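Local coordinates for protein benzoylformate decarboxylase (Mycobacterium smegmatis, PDB 4Q9D) that belongs to the thiamine diphosphate-dependent enzyme family, each chain of its four-chain assembly combining two cofactor-binding-type domains with a Rossmann-like central domain, at residues R499-E504 against T523-P528; A224-A229 against I329-D334; D238-P243 against A395-T400; V183-E188 against V318-S323. All coordinates share one frame; numbering follows the deposited sequence.

How the interactions relate
Interactions 2, 3 and 4 are interleaved along the chain: their first segments come in the order 183-188, 224-229, 238-243, and their second segments, 318-323, 329-334 and 395-400, follow in turn. Interaction 1 lies wholly after them. Interactions 2 and 4, centres about 18 Å apart, both belong to the region of the central domain, at the end and near the start of helix 318-328. Interaction 3 joins that domain to strand 397-399, an outermost strand of the C-terminal sheet, and touches interaction 2 through Phe242 and Ala224. Interaction 1, centre about 25 Å from that of interaction 3, contains the other outermost strand within the chain, 499-502. Interaction 3 thus links the central and C-terminal domains.

Interaction 1. Residues R499-E504 against T523-P528; sequences RTATVE and TVLVVP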
loop_
_atom_site.group_PDB
_atom_site.type_symbol
_atom_site.label_atom_id
_atom_site.label_comp_id
_atom_site.label_asym_id
_atom_site.label_seq_id
_atom_site.Cartn_x
_atom_site.Cartn_y
_atom_site.Cartn_z
ATOM N N ARG B 499 -20.872 -39.595 4.086
ATOM C CA ARG B 499 -22.147 -40.205 4.476
ATOM C C ARG B 499 -23.168 -39.084 4.582
ATOM O O ARG B 499 -22.821 -37.937 4.895
ATOM C CB ARG B 499 -22.061 -40.845 5.853
ATOM C CG ARG B 499 -21.195 -42.075 6.003
ATOM C CD ARG B 499 -21.356 -42.571 7.457
ATOM N NE ARG B 499 -22.668 -43.220 7.612
ATOM C CZ ARG B 499 -23.713 -42.789 8.339
ATOM N NH1 ARG B 499 -23.675 -41.676 9.103
ATOM N NH2 ARG B 499 -24.822 -43.520 8.315
ATOM N N THR B 500 -24.436 -39.400 4.378
ATOM C CA THR B 500 -25.437 -38.350 4.412
ATOM C C THR B 500 -26.853 -38.889 4.655
ATOM O O THR B 500 -27.136 -40.025 4.356
ATOM C CB THR B 500 -25.394 -37.520 3.100
ATOM O OG1 THR B 500 -26.189 -36.343 3.263
ATOM C CG2 THR B 500 -25.938 -38.320 1.950
ATOM N N ALA B 501 -27.717 -38.061 5.232
ATOM C CA ALA B 501 -29.149 -38.336 5.252
ATOM C C ALA B 501 -29.918 -37.022 5.290
ATOM O O ALA B 501 -29.409 -35.984 5.732
ATOM C CB ALA B 501 -29.547 -39.249 6.430
ATOM N N THR B 502 -31.139 -37.062 4.775
ATOM C CA THR B 502 -32.051 -35.939 4.891
ATOM C C THR B 502 -33.062 -36.360 5.960
ATOM O O THR B 502 -33.777 -37.340 5.785
ATOM C CB THR B 502 -32.741 -35.664 3.543
ATOM O OG1 THR B 502 -31.746 -35.299 2.572
ATOM C CG2 THR B 502 -33.820 -34.552 3.669
ATOM N N VAL B 503 -33.098 -35.650 7.081
ATOM C CA VAL B 503 -33.915 -36.095 8.193
ATOM C C VAL B 503 -35.374 -35.622 8.042
ATOM O O VAL B 503 -35.641 -34.514 7.541
ATOM C CB VAL B 503 -33.287 -35.707 9.548
ATOM C CG1 VAL B 503 -31.788 -36.060 9.553
ATOM C CG2 VAL B 503 -33.473 -34.267 9.828
ATOM N N GLU B 504 -36.308 -36.471 8.468
ATOM C CA GLU B 504 -37.748 -36.199 8.331
ATOM C C GLU B 504 -38.457 -35.822 9.640
ATOM O O GLU B 504 -39.610 -35.365 9.642
ATOM C CB GLU B 504 -38.435 -37.414 7.705
ATOM C CG GLU B 504 -37.870 -37.768 6.325
ATOM C CD GLU B 504 -38.189 -39.195 5.856
ATOM O OE1 GLU B 504 -39.194 -39.795 6.304
ATOM O OE2 GLU B 504 -37.416 -39.717 5.022
ATOM N N THR B 523 -20.295 -37.189 8.390
ATOM C CA THR B 523 -21.657 -37.290 7.882
ATOM C C THR B 523 -22.217 -35.883 7.750
ATOM O O THR B 523 -21.964 -35.021 8.599
ATOM C CB THR B 523 -22.565 -38.064 8.885
ATOM O OG1 THR B 523 -22.007 -39.353 9.136
ATOM C CG2 THR B 523 -23.989 -38.203 8.355
ATOM N N VAL B 524 -22.967 -35.667 6.680
ATOM C CA VAL B 524 -23.732 -34.456 6.474
ATOM C C VAL B 524 -25.230 -34.770 6.679
ATOM O O VAL B 524 -25.839 -35.515 5.912
ATOM C CB VAL B 524 -23.486 -33.877 5.070
ATOM C CG1 VAL B 524 -24.351 -32.621 4.832
ATOM C CG2 VAL B 524 -21.959 -33.573 4.863
ATOM N N LEU B 525 -25.810 -34.220 7.738
ATOM C CA LEU B 525 -27.229 -34.426 8.017
ATOM C C LEU B 525 -27.954 -33.150 7.625
ATOM O O LEU B 525 -27.684 -32.075 8.159
ATOM C CB LEU B 525 -27.462 -34.762 9.498
ATOM C CG LEU B 525 -26.800 -36.056 9.991
ATOM C CD1 LEU B 525 -27.039 -36.256 11.497
ATOM C CD2 LEU B 525 -27.244 -37.277 9.198
ATOM N N VAL B 526 -28.848 -33.266 6.661
ATOM C CA VAL B 526 -29.593 -32.127 6.191
ATOM C C VAL B 526 -30.959 -32.116 6.897
ATOM O O VAL B 526 -31.734 -33.060 6.765
ATOM C CB VAL B 526 -29.722 -32.165 4.649
ATOM C CG1 VAL B 526 -30.376 -30.888 4.155
ATOM C CG2 VAL B 526 -28.309 -32.332 3.999
ATOM N N VAL B 527 -31.228 -31.056 7.662
ATOM C CA VAL B 527 -32.420 -30.968 8.479
ATOM C C VAL B 527 -33.332 -29.840 7.985
ATOM O O VAL B 527 -33.018 -28.658 8.126
ATOM C CB VAL B 527 -32.070 -30.731 9.953
ATOM C CG1 VAL B 527 -33.350 -30.720 10.807
ATOM C CG2 VAL B 527 -31.081 -31.804 10.470
ATOM N N PRO B 528 -34.480 -30.195 7.394
ATOM C CA PRO B 528 -35.349 -29.106 6.925
ATOM C C PRO B 528 -35.913 -28.331 8.108
ATOM O O PRO B 528 -36.454 -28.927 9.034
ATOM C CB PRO B 528 -36.461 -29.837 6.151
ATOM C CG PRO B 528 -35.895 -31.223 5.862
ATOM C CD PRO B 528 -34.958 -31.532 7.002
#
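Strands 499-502 and 523-528, paired from Arg499 and Thr523 onward, run parallel, 9° apart in direction. Four backbone hydrogen bonds make the ladder. Val524 N donates to Arg499 O, Val526 N to Ala501 O (2.9 Å), and Val503 N to Val526 O, while the bond from Ala501 N to Val524 O is longer at 3.2 Å.

Two side-chain bonds add to it. Thr500 places OG1 anti to its backbone N (chi1 -168°), and this hydroxyl donates to Val524 O at 2.8 Å, so that one carbonyl is gripped twice. The Arg499 chain is bent at chi3, and its NH1 donates to Thr523 OG1 at 2.9 Å; the hydroxyl sits at the guanidinium edge, near its plane.

Apolar contacts are few. Ala501 CB meets Leu525 CD2 at 4.1 Å on the face that also carries Arg499 and Thr523. Just past the strand pairing, Val503 CG2 presses on Val527 CG2 at 3.5 Å, a tight methyl pair. Separately, Pro528 CD makes a carbon-to-oxygen approach to Val503 O at 3.1 Å.

The strands belong to a beta-alpha-beta unit whose connecting helix 506-518 covers the Ala501 and Leu525 face. Helix 489-495 packs on the other, where Ser490 OG hydrogen-bonds both Thr500 OG1 and Thr502 OG1. Strand 454-460 continues the sheet beyond 523-528, leaving 499-502 outermost within the chain.

Interaction 2. Residues A224-A229 against I329-D334; sequences AEKLGA and IDTPDD
Pro332 brings the only side-chain ring to this contact, a saturated, puckered one rather than an aromatic plane, and sets it against the last carbonyls of helix 217-227. Its CD lies 3.0 Å from Lys226 O, a short carbon-to-oxygen approach, and its CG lies 3.2 Å from Leu227 O. Beside the ring, Lys226 reaches across with CG anti to the backbone N (chi1 -175°) and the chain extended beyond it. Its methylenes run antiparallel to the Ile329 side chain, CG meeting Ile329 CD1 at 3.9 Å, and CE passes 3.6 Å from Thr331 OG1. At the end of the chain NZ makes a weak hydrogen bond to Ile329 O (3.0 Å); its stronger partner is Thr326 O. The ammonium therefore sits at the carbonyl end of helix 318-328, where its positive charge would be expected to be favourable. Deeper in, Ile329 CD1 also touches Leu227 CB (4.1 Å), the two side chains crossing at about a right angle.

Gly228, with positive phi, turns the chain out of the helix, while its N still bonds to Ala224 O. Leu227 O is also held by Arg335 NH1. The contact thus ties the C-terminal ends of helices 217-227 and 318-328 together. Ile197 of helix 187-199 packs against both Leu227 and Ile329, and Pro203 of strand 203-207 adjoins Leu227.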
loop_
_atom_site.group_PDB
_atom_site.type_symbol
_atom_site.label_atom_id
_atom_site.label_comp_id
_atom_site.label_asym_id
_atom_site.label_seq_id
_atom_site.Cartn_x
_atom_site.Cartn_y
_atom_site.Cartn_z
ATOM N N ALA B 224 -12.573 -15.379 38.451
ATOM C CA ALA B 224 -13.979 -15.008 38.469
ATOM C C ALA B 224 -14.594 -15.415 39.810
ATOM O O ALA B 224 -15.407 -14.681 40.378
ATOM C CB ALA B 224 -14.726 -15.683 37.314
ATOM N N GLU B 225 -14.192 -16.581 40.315
ATOM C CA GLU B 225 -14.748 -17.082 41.587
ATOM C C GLU B 225 -14.304 -16.258 42.805
ATOM O O GLU B 225 -15.110 -15.951 43.671
ATOM C CB GLU B 225 -14.439 -18.566 41.773
ATOM C CG GLU B 225 -15.280 -19.449 40.839
ATOM C CD GLU B 225 -14.990 -20.922 41.044
ATOM O OE1 GLU B 225 -14.076 -21.208 41.837
ATOM O OE2 GLU B 225 -15.653 -21.784 40.405
ATOM N N LYS B 226 -13.042 -15.850 42.840
ATOM C CA LYS B 226 -12.609 -14.911 43.864
ATOM C C LYS B 226 -13.324 -13.573 43.790
ATOM O O LYS B 226 -13.752 -13.031 44.805
ATOM C CB LYS B 226 -11.110 -14.681 43.811
ATOM C CG LYS B 226 -10.626 -13.796 44.957
ATOM C CD LYS B 226 -9.112 -13.909 45.068
ATOM C CE LYS B 226 -8.560 -13.043 46.212
ATOM N NZ LYS B 226 -7.104 -13.271 46.366
ATOM N N LEU B 227 -13.423 -13.005 42.600
ATOM C CA LEU B 227 -14.062 -11.700 42.484
ATOM C C LEU B 227 -15.568 -11.756 42.826
ATOM O O LEU B 227 -16.108 -10.822 43.406
ATOM C CB LEU B 227 -13.856 -11.132 41.089
ATOM C CG LEU B 227 -14.508 -9.781 40.824
ATOM C CD1 LEU B 227 -13.942 -8.739 41.774
ATOM C CD2 LEU B 227 -14.323 -9.364 39.352
ATOM N N GLY B 228 -16.230 -12.847 42.459
ATOM C CA GLY B 228 -17.632 -13.047 42.795
ATOM C C GLY B 228 -18.599 -12.234 41.946
ATOM O O GLY B 228 -19.789 -12.131 42.272
ATOM N N ALA B 229 -18.102 -11.643 40.856
ATOM C CA ALA B 229 -18.947 -10.790 40.006
ATOM C C ALA B 229 -19.617 -11.610 38.895
ATOM O O ALA B 229 -19.174 -12.709 38.571
ATOM C CB ALA B 229 -18.114 -9.622 39.411
ATOM N N ILE B 329 -5.990 -9.120 43.983
ATOM C CA ILE B 329 -7.231 -8.579 44.521
ATOM C C ILE B 329 -7.585 -9.127 45.932
ATOM O O ILE B 329 -7.220 -10.250 46.304
ATOM C CB ILE B 329 -8.452 -8.746 43.559
ATOM C CG1 ILE B 329 -8.832 -10.210 43.414
ATOM C CG2 ILE B 329 -8.187 -8.107 42.180
ATOM C CD1 ILE B 329 -10.293 -10.397 43.018
ATOM N N ASP B 330 -8.302 -8.308 46.695
ATOM C CA ASP B 330 -8.881 -8.721 47.965
ATOM C C ASP B 330 -10.026 -9.680 47.718
ATOM O O ASP B 330 -10.722 -9.581 46.707
ATOM C CB ASP B 330 -9.444 -7.495 48.680
ATOM C CG ASP B 330 -8.374 -6.531 49.082
ATOM O OD1 ASP B 330 -7.237 -7.011 49.318
ATOM O OD2 ASP B 330 -8.664 -5.308 49.158
ATOM N N THR B 331 -10.237 -10.599 48.649
ATOM C CA THR B 331 -11.493 -11.341 48.701
ATOM C C THR B 331 -12.597 -10.347 49.084
ATOM O O THR B 331 -12.488 -9.631 50.088
ATOM C CB THR B 331 -11.404 -12.489 49.713
ATOM O OG1 THR B 331 -10.389 -13.409 49.287
ATOM C CG2 THR B 331 -12.715 -13.217 49.801
ATOM N N PRO B 332 -13.630 -10.235 48.239
ATOM C CA PRO B 332 -14.663 -9.230 48.509
ATOM C C PRO B 332 -15.390 -9.601 49.791
ATOM O O PRO B 332 -15.503 -10.795 50.107
ATOM C CB PRO B 332 -15.618 -9.367 47.315
ATOM C CG PRO B 332 -14.826 -10.100 46.256
ATOM C CD PRO B 332 -13.909 -11.013 47.023
ATOM N N ASP B 333 -15.855 -8.600 50.527
ATOM C CA ASP B 333 -16.622 -8.860 51.737
ATOM C C ASP B 333 -18.072 -9.070 51.375
ATOM O O ASP B 333 -18.755 -8.139 50.915
ATOM C CB ASP B 333 -16.497 -7.710 52.732
ATOM C CG ASP B 333 -15.190 -7.738 53.481
ATOM O OD1 ASP B 333 -14.745 -8.853 53.850
ATOM O OD2 ASP B 333 -14.606 -6.651 53.693
ATOM N N ASP B 334 -18.515 -10.311 51.563
ATOM C CA ASP B 334 -19.908 -10.696 51.375
ATOM C C ASP B 334 -20.532 -10.141 50.092
ATOM O O ASP B 334 -21.572 -9.487 50.153
ATOM C CB ASP B 334 -20.744 -10.252 52.587
ATOM C CG ASP B 334 -20.172 -10.749 53.912
ATOM O OD1 ASP B 334 -20.588 -11.837 54.369
ATOM O OD2 ASP B 334 -19.313 -10.051 54.497
#

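Interaction 3. Residues D238-P243 against A395-T400; sequences DRMSFP and ASFFAT
Met240 lays its methyl squarely over the Phe397 ring, CE lying 3.8 Å from the ring centroid and 8° off the normal. SD stands over the same face, which makes this a Met-aromatic as well as a CH-pi contact. Tight packing continues at Asp238: its CB lies 3.0 Å from Ala399 O, while its own O accepts from Ala399 N at 3.0 Å and also receives a CA-H contact from Phe398.

Around Arg239 the segments meet partly through water. The chain, bent at chi2 and chi3, runs beside Phe398, whose CE1 lies over one guanidinium face toward its rim, with the planes 51° apart. One water accepts from Arg239 NE (3.2 Å) and Met240 N (2.9 Å) and can donate to Phe397 O (2.7 Å). A second accepts from Ser396 N and can donate to Met240 O; each has more acceptors nearby than protons to give.

Salt bridges hold both charged ends, Arg239 to Asp212 and Asp238 to Arg213, both of helix 209-213, and Asp238 also to Arg279. This seam between the central domain and strand 397-399 therefore combines a Met-aromatic contact with a network of charge and water.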
loop_
_atom_site.group_PDB
_atom_site.type_symbol
_atom_site.label_atom_id
_atom_site.label_comp_id
_atom_site.label_asym_id
_atom_site.label_seq_id
_atom_site.Cartn_x
_atom_site.Cartn_y
_atom_site.Cartn_z
ATOM N N ASP B 238 -15.990 -15.928 18.703
ATOM C CA ASP B 238 -15.343 -16.942 17.874
ATOM C C ASP B 238 -14.722 -18.025 18.770
ATOM O O ASP B 238 -14.367 -19.084 18.294
ATOM C CB ASP B 238 -14.284 -16.345 16.911
ATOM C CG ASP B 238 -13.395 -15.274 17.572
ATOM O OD1 ASP B 238 -13.894 -14.497 18.420
ATOM O OD2 ASP B 238 -12.201 -15.191 17.204
ATOM N N ARG B 239 -14.580 -17.733 20.069
ATOM C CA ARG B 239 -14.210 -18.733 21.074
ATOM C C ARG B 239 -15.015 -18.464 22.336
ATOM O O ARG B 239 -15.486 -17.335 22.547
ATOM C CB ARG B 239 -12.699 -18.710 21.409
ATOM C CG ARG B 239 -11.785 -18.901 20.182
ATOM C CD ARG B 239 -11.683 -20.366 19.750
ATOM N NE ARG B 239 -10.999 -21.106 20.792
ATOM C CZ ARG B 239 -9.736 -21.512 20.754
ATOM N NH1 ARG B 239 -8.969 -21.311 19.672
ATOM N NH2 ARG B 239 -9.251 -22.162 21.804
ATOM N N MET B 240 -15.204 -19.502 23.149
ATOM C CA MET B 240 -15.809 -19.340 24.478
ATOM C C MET B 240 -14.821 -19.737 25.553
ATOM O O MET B 240 -14.200 -20.791 25.459
ATOM C CB MET B 240 -17.092 -20.131 24.577
ATOM C CG MET B 240 -18.216 -19.309 23.944
ATOM S SD MET B 240 -19.774 -20.091 24.122
ATOM C CE MET B 240 -20.740 -19.526 22.709
ATOM N N SER B 241 -14.683 -18.883 26.565
ATOM C CA SER B 241 -13.524 -18.919 27.447
ATOM C C SER B 241 -13.915 -19.154 28.911
ATOM O O SER B 241 -13.054 -19.174 29.789
ATOM C CB SER B 241 -12.768 -17.580 27.337
ATOM O OG SER B 241 -12.271 -17.337 26.021
ATOM N N PHE B 242 -15.206 -19.320 29.178
ATOM C CA PHE B 242 -15.693 -19.486 30.560
ATOM C C PHE B 242 -16.910 -20.411 30.527
ATOM O O PHE B 242 -17.788 -20.224 29.694
ATOM C CB PHE B 242 -16.087 -18.113 31.116
ATOM C CG PHE B 242 -16.554 -18.116 32.564
ATOM C CD1 PHE B 242 -15.632 -18.164 33.609
ATOM C CD2 PHE B 242 -17.912 -18.022 32.877
ATOM C CE1 PHE B 242 -16.055 -18.137 34.934
ATOM C CE2 PHE B 242 -18.333 -17.987 34.205
ATOM C CZ PHE B 242 -17.407 -18.056 35.229
ATOM N N PRO B 243 -16.974 -21.388 31.447
ATOM C CA PRO B 243 -18.029 -22.422 31.417
ATOM C C PRO B 243 -19.420 -21.805 31.473
ATOM O O PRO B 243 -19.727 -20.973 32.332
ATOM C CB PRO B 243 -17.711 -23.310 32.633
ATOM C CG PRO B 243 -16.809 -22.496 33.504
ATOM C CD PRO B 243 -16.117 -21.474 32.649
ATOM N N ALA B 395 -11.501 -24.853 24.734
ATOM C CA ALA B 395 -11.184 -25.215 23.353
ATOM C C ALA B 395 -12.241 -26.115 22.721
ATOM O O ALA B 395 -11.911 -27.062 22.022
ATOM C CB ALA B 395 -9.784 -25.855 23.266
ATOM N N SER B 396 -13.523 -25.807 22.944
ATOM C CA SER B 396 -14.572 -26.707 22.479
ATOM C C SER B 396 -15.667 -25.981 21.742
ATOM O O SER B 396 -16.735 -26.543 21.492
ATOM C CB SER B 396 -15.159 -27.508 23.651
ATOM O OG SER B 396 -14.150 -28.308 24.237
ATOM N N PHE B 397 -15.406 -24.721 21.422
ATOM C CA PHE B 397 -16.332 -23.916 20.640
ATOM C C PHE B 397 -15.500 -23.075 19.674
ATOM O O PHE B 397 -14.507 -22.459 20.084
ATOM C CB PHE B 397 -17.150 -22.956 21.504
ATOM C CG PHE B 397 -18.066 -22.098 20.699
ATOM C CD1 PHE B 397 -19.338 -22.551 20.367
ATOM C CD2 PHE B 397 -17.637 -20.868 20.206
ATOM C CE1 PHE B 397 -20.197 -21.770 19.558
ATOM C CE2 PHE B 397 -18.474 -20.085 19.425
ATOM C CZ PHE B 397 -19.772 -20.535 19.104
ATOM N N PHE B 398 -15.908 -23.049 18.408
ATOM C CA PHE B 398 -15.225 -22.234 17.382
ATOM C C PHE B 398 -16.224 -21.623 16.403
ATOM O O PHE B 398 -17.161 -22.290 15.962
ATOM C CB PHE B 398 -14.243 -23.089 16.578
ATOM C CG PHE B 398 -13.230 -23.820 17.426
ATOM C CD1 PHE B 398 -11.952 -23.291 17.631
ATOM C CD2 PHE B 398 -13.547 -25.046 18.006
ATOM C CE1 PHE B 398 -10.999 -23.965 18.413
ATOM C CE2 PHE B 398 -12.601 -25.737 18.796
ATOM C CZ PHE B 398 -11.327 -25.192 18.997
ATOM N N ALA B 399 -16.026 -20.353 16.079
ATOM C CA ALA B 399 -16.758 -19.716 14.991
ATOM C C ALA B 399 -15.830 -18.737 14.262
ATOM O O ALA B 399 -14.756 -18.375 14.776
ATOM C CB ALA B 399 -17.987 -18.979 15.516
ATOM N N THR B 400 -16.267 -18.317 13.077
ATOM C CA THR B 400 -15.509 -17.394 12.233
ATOM C C THR B 400 -14.916 -16.232 13.018
ATOM O O THR B 400 -15.627 -15.570 13.793
ATOM C CB THR B 400 -16.370 -16.834 11.099
ATOM O OG1 THR B 400 -15.640 -15.774 10.468
ATOM C CG2 THR B 400 -17.725 -16.285 11.646
HETATM O O HOH W 1 -13.588 -21.786 22.483
HETATM O O HOH W 2 -14.421 -23.673 24.756
#

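Interaction 4. Residues V183-E188 against V318-S323; sequences VAPDAE and VGIALS
Just beyond Pro185, which packs on Ile320 and Ala321, Asp186 occupies the N-cap of helix 187-199, and its OD1 is gripped by two backbone N-H groups: Glu188 N at 3.0 Å, a weak capping bond, and Arg189 N, also weak. Its OD2 forms a salt bridge with Arg182 NE of the third subunit. No hydrogen bond crosses between 183-188 and 318-323 themselves, which meet through carbon.

Ile320 carries most of that contact. CG2, anti to the backbone N, rests against Pro185 CD at 3.7 Å and Ala184 CB at 3.9 Å, both on the same side of it. CD1 reaches back toward the start of the strand, 4.0 Å from Val183 O. One residue on, the Pro185 ring leans over Ala321, its CG 3.7 Å from Ala321 CB, with the proline and Ile320 side chains crossing obliquely. The weakly bonded strand 183-185 lies across the first turns of helix 318-328 at -35°, the axes of the two short segments 7.3 Å apart. Close by, Asp317 OD2 accepts from Ile320 N, and the Asp317 backbone bonds to that of Val183.

Ala184 also pairs in an antiparallel ladder with a strand of the third subunit. The chemistry implies a division of labour: apolar side chains seat the strand on its own helix, whereas backbone pairing and the charge of Asp186 join it to another subunit of the tetramer.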
loop_
_atom_site.group_PDB
_atom_site.type_symbol
_atom_site.label_atom_id
_atom_site.label_comp_id
_atom_site.label_asym_id
_atom_site.label_seq_id
_atom_site.Cartn_x
_atom_site.Cartn_y
_atom_site.Cartn_z
ATOM N N VAL B 183 3.840 -11.658 26.369
ATOM C CA VAL B 183 4.438 -10.653 27.246
ATOM C C VAL B 183 3.547 -10.553 28.488
ATOM O O VAL B 183 2.373 -10.914 28.434
ATOM C CB VAL B 183 4.622 -9.276 26.545
ATOM C CG1 VAL B 183 5.571 -9.421 25.332
ATOM C CG2 VAL B 183 3.270 -8.687 26.100
ATOM N N ALA B 184 4.087 -10.074 29.602
ATOM C CA ALA B 184 3.285 -9.929 30.818
ATOM C C ALA B 184 2.830 -8.500 30.956
ATOM O O ALA B 184 3.486 -7.612 30.450
ATOM C CB ALA B 184 4.116 -10.343 32.075
ATOM N N PRO B 185 1.705 -8.270 31.661
ATOM C CA PRO B 185 1.297 -6.902 32.007
ATOM C C PRO B 185 2.410 -6.187 32.801
ATOM O O PRO B 185 3.134 -6.802 33.563
ATOM C CB PRO B 185 0.085 -7.127 32.930
ATOM C CG PRO B 185 -0.444 -8.513 32.559
ATOM C CD PRO B 185 0.825 -9.288 32.269
ATOM N N ASP B 186 2.553 -4.894 32.596
ATOM C CA ASP B 186 3.402 -4.070 33.430
ATOM C C ASP B 186 2.877 -4.271 34.871
ATOM O O ASP B 186 1.697 -4.030 35.133
ATOM C CB ASP B 186 3.229 -2.634 32.929
ATOM C CG ASP B 186 3.867 -1.583 33.827
ATOM O OD1 ASP B 186 4.093 -1.843 35.014
ATOM O OD2 ASP B 186 4.081 -0.445 33.328
ATOM N N ALA B 187 3.730 -4.722 35.791
ATOM C CA ALA B 187 3.269 -5.128 37.128
ATOM C C ALA B 187 2.711 -3.945 37.915
ATOM O O ALA B 187 1.738 -4.055 38.663
ATOM C CB ALA B 187 4.420 -5.842 37.925
ATOM N N GLU B 188 3.316 -2.786 37.726
ATOM C CA GLU B 188 2.851 -1.608 38.431
ATOM C C GLU B 188 1.492 -1.133 37.912
ATOM O O GLU B 188 0.658 -0.628 38.680
ATOM C CB GLU B 188 3.907 -0.511 38.318
ATOM C CG GLU B 188 3.379 0.896 38.391
ATOM C CD GLU B 188 4.482 1.927 38.147
ATOM O OE1 GLU B 188 4.207 2.935 37.449
ATOM O OE2 GLU B 188 5.619 1.715 38.646
ATOM N N VAL B 318 -3.400 -12.638 28.555
ATOM C CA VAL B 318 -4.568 -12.578 29.445
ATOM C C VAL B 318 -4.471 -13.656 30.515
ATOM O O VAL B 318 -4.986 -13.503 31.617
ATOM C CB VAL B 318 -5.907 -12.653 28.666
ATOM C CG1 VAL B 318 -6.041 -11.429 27.791
ATOM C CG2 VAL B 318 -5.980 -13.938 27.822
ATOM N N GLY B 319 -3.783 -14.741 30.183
ATOM C CA GLY B 319 -3.533 -15.813 31.132
ATOM C C GLY B 319 -2.654 -15.356 32.283
ATOM O O GLY B 319 -2.968 -15.588 33.454
ATOM N N ILE B 320 -1.544 -14.698 31.963
ATOM C CA ILE B 320 -0.685 -14.143 33.001
ATOM C C ILE B 320 -1.447 -13.098 33.812
ATOM O O ILE B 320 -1.350 -13.044 35.031
ATOM C CB ILE B 320 0.578 -13.496 32.385
ATOM C CG1 ILE B 320 1.417 -14.571 31.703
ATOM C CG2 ILE B 320 1.401 -12.785 33.455
ATOM C CD1 ILE B 320 2.650 -14.017 31.007
ATOM N N ALA B 321 -2.188 -12.232 33.129
ATOM C CA ALA B 321 -2.919 -11.186 33.820
ATOM C C ALA B 321 -3.900 -11.761 34.835
ATOM O O ALA B 321 -3.974 -11.256 35.942
ATOM C CB ALA B 321 -3.654 -10.242 32.825
ATOM N N LEU B 322 -4.642 -12.805 34.448
ATOM C CA LEU B 322 -5.697 -13.375 35.300
ATOM C C LEU B 322 -5.128 -14.048 36.559
ATOM O O LEU B 322 -5.595 -13.779 37.655
ATOM C CB LEU B 322 -6.593 -14.359 34.528
ATOM C CG LEU B 322 -7.629 -13.752 33.563
ATOM C CD1 LEU B 322 -8.043 -14.799 32.505
ATOM C CD2 LEU B 322 -8.846 -13.197 34.325
ATOM N N SER B 323 -4.111 -14.890 36.391
ATOM C CA SER B 323 -3.415 -15.521 37.513
ATOM C C SER B 323 -2.896 -14.484 38.481
ATOM O O SER B 323 -3.032 -14.625 39.688
ATOM C CB SER B 323 -2.221 -16.346 37.028
ATOM O OG SER B 323 -2.680 -17.358 36.165
#